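Local coordinates for leucine-rich repeat protein (Bacteroides thetaiotaomicron, PDB 4ECN) that is of unknown function but, as an extracellular leucine-rich repeat protein with transthyretin-like DUF4458 domains, probably binds other proteins, at residues D159-N164 against V218-T223. Numbering follows the deposited sequence.
Sequences DVTVMN and VVAYTT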
loop_
_atom_site.group_PDB
_atom_site.type_symbol
_atom_site.label_atom_id
_atom_site.label_comp_id
_atom_site.label_asym_id
_atom_site.label_seq_id
_atom_site.Cartn_x
_atom_site.Cartn_y
_atom_site.Cartn_z
ATOM N N ASP A 159 -6.327 35.959 -17.593
ATOM C CA ASP A 159 -6.955 35.196 -16.508
ATOM C C ASP A 159 -6.529 35.812 -15.230
ATOM O O ASP A 159 -5.326 35.860 -14.996
ATOM C CB ASP A 159 -6.583 33.688 -16.537
ATOM C CG ASP A 159 -7.130 32.851 -17.677
ATOM O OD1 ASP A 159 -8.247 33.126 -18.131
ATOM O OD2 ASP A 159 -6.481 31.867 -18.044
ATOM N N VAL A 160 -7.443 36.348 -14.410
ATOM C CA VAL A 160 -6.907 36.891 -13.168
ATOM C C VAL A 160 -7.575 36.176 -11.985
ATOM O O VAL A 160 -8.751 35.802 -12.028
ATOM C CB VAL A 160 -6.944 38.442 -13.002
ATOM C CG1 VAL A 160 -6.451 39.150 -14.265
ATOM C CG2 VAL A 160 -8.305 38.971 -12.576
ATOM N N THR A 161 -6.754 35.940 -10.957
ATOM C CA THR A 161 -7.123 35.405 -9.660
ATOM C C THR A 161 -7.120 36.544 -8.684
ATOM O O THR A 161 -6.087 37.209 -8.515
ATOM C CB THR A 161 -6.176 34.275 -9.191
ATOM O OG1 THR A 161 -5.836 33.409 -10.267
ATOM C CG2 THR A 161 -6.727 33.498 -7.988
ATOM N N VAL A 162 -8.265 36.780 -8.042
ATOM C CA VAL A 162 -8.379 37.801 -7.006
ATOM C C VAL A 162 -8.538 37.098 -5.696
ATOM O O VAL A 162 -9.197 36.061 -5.659
ATOM C CB VAL A 162 -9.518 38.820 -7.246
ATOM C CG1 VAL A 162 -9.235 39.686 -8.473
ATOM C CG2 VAL A 162 -10.884 38.138 -7.333
HETATM N N MSE A 163 -7.958 37.634 -4.624
HETATM C CA MSE A 163 -8.120 37.032 -3.301
HETATM C C MSE A 163 -8.710 38.051 -2.371
HETATM O O MSE A 163 -8.226 39.177 -2.324
HETATM C CB MSE A 163 -6.790 36.501 -2.754
HETATM C CG MSE A 163 -6.940 35.593 -1.541
HETATM SE SE MSE A 163 -5.233 35.221 -0.652
HETATM C CE MSE A 163 -4.911 37.005 0.189
ATOM N N ASN A 164 -9.766 37.670 -1.647
ATOM C CA ASN A 164 -10.407 38.537 -0.669
ATOM C C ASN A 164 -9.411 38.700 0.493
ATOM O O ASN A 164 -9.013 37.726 1.128
ATOM C CB ASN A 164 -11.789 37.977 -0.239
ATOM C CG ASN A 164 -12.562 38.847 0.744
ATOM O OD1 ASN A 164 -12.064 39.255 1.813
ATOM N ND2 ASN A 164 -13.832 39.095 0.447
ATOM N N VAL A 218 -5.118 41.257 -6.710
ATOM C CA VAL A 218 -4.870 40.286 -7.767
ATOM C C VAL A 218 -3.647 39.485 -7.285
ATOM O O VAL A 218 -2.649 40.085 -6.883
ATOM C CB VAL A 218 -4.720 40.909 -9.177
ATOM C CG1 VAL A 218 -4.286 39.861 -10.200
ATOM C CG2 VAL A 218 -6.036 41.539 -9.624
ATOM N N VAL A 219 -3.769 38.147 -7.221
ATOM C CA VAL A 219 -2.717 37.289 -6.684
ATOM C C VAL A 219 -2.075 36.393 -7.799
ATOM O O VAL A 219 -1.051 35.741 -7.550
ATOM C CB VAL A 219 -3.239 36.428 -5.493
ATOM C CG1 VAL A 219 -3.590 37.319 -4.306
ATOM C CG2 VAL A 219 -4.414 35.528 -5.879
ATOM N N ALA A 220 -2.637 36.402 -9.016
ATOM C CA ALA A 220 -2.082 35.634 -10.141
ATOM C C ALA A 220 -2.753 35.985 -11.468
ATOM O O ALA A 220 -3.919 36.390 -11.490
ATOM C CB ALA A 220 -2.227 34.133 -9.888
ATOM N N TYR A 221 -2.031 35.786 -12.579
ATOM C CA TYR A 221 -2.596 35.991 -13.918
ATOM C C TYR A 221 -1.896 35.104 -14.956
ATOM O O TYR A 221 -0.747 34.671 -14.771
ATOM C CB TYR A 221 -2.538 37.474 -14.378
ATOM C CG TYR A 221 -1.134 37.976 -14.642
ATOM C CD1 TYR A 221 -0.536 37.811 -15.892
ATOM C CD2 TYR A 221 -0.375 38.550 -13.624
ATOM C CE1 TYR A 221 0.783 38.201 -16.119
ATOM C CE2 TYR A 221 0.941 38.951 -13.843
ATOM C CZ TYR A 221 1.511 38.787 -15.097
ATOM O OH TYR A 221 2.795 39.206 -15.331
ATOM N N THR A 222 -2.609 34.870 -16.065
ATOM C CA THR A 222 -2.138 34.198 -17.265
ATOM C C THR A 222 -2.556 35.086 -18.434
ATOM O O THR A 222 -3.750 35.374 -18.583
ATOM C CB THR A 222 -2.640 32.755 -17.360
ATOM O OG1 THR A 222 -2.244 32.041 -16.191
ATOM C CG2 THR A 222 -2.088 32.040 -18.563
ATOM N N THR A 223 -1.573 35.576 -19.216
ATOM C CA THR A 223 -1.869 36.400 -20.399
ATOM C C THR A 223 -1.823 35.513 -21.663
ATOM O O THR A 223 -1.076 34.530 -21.706
ATOM C CB THR A 223 -0.931 37.617 -20.520
ATOM O OG1 THR A 223 0.418 37.191 -20.370
ATOM C CG2 THR A 223 -1.247 38.709 -19.507
#
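Thr161 faces both Val219 and Ala220 across an antiparallel strand pair, a classic beta bulge within the second DUF4458 domain, a family of the transthyretin clan. The amide of Thr161 donates an almost straight bond to Ala220 O (N to O 2.9 Å, 174° at the hydrogen), whereas its carbonyl oxygen accepts from Val219 N at 2.8 Å. The extra residue shifts the register by one, and Val162 consequently pairs with Val218. Beyond the bulge, Asp159 and Thr222 form a hydrogen-bonded pair through reciprocal backbone bonds.

Side chains pack tightly at the bulge, where Thr161 and Val219 cross at about a right angle, CG2 to CG2 3.7 Å. The face bearing Val160, Val162, Val218 and Tyr221 is buried and mainly apolar. With CG1 anti to the backbone N (chi1 173°), Val218 turns CG1 toward Val160 CB (4.1 Å) and CG2 toward Val162 CG1 (3.9 Å). Val257 of strand 251-259 covers Val160 and Val218 here. Of the Tyr221 side chain, CB alone meets the partner strand; OH bonds to Glu235 and Gln260 N.

The other face is more polar and, at Thr222, partly open to solvent. Asp159 lies alongside Thr222, its carboxylate binding Tyr224 OH and Gly175 N. Thr161 OG1 bonds to Glu172 beside the Ala220 methyl. Met163, a partly exposed selenomethionine, leads its end away from the partner strand, while its CB touches Val219 CG1 at 3.6 Å.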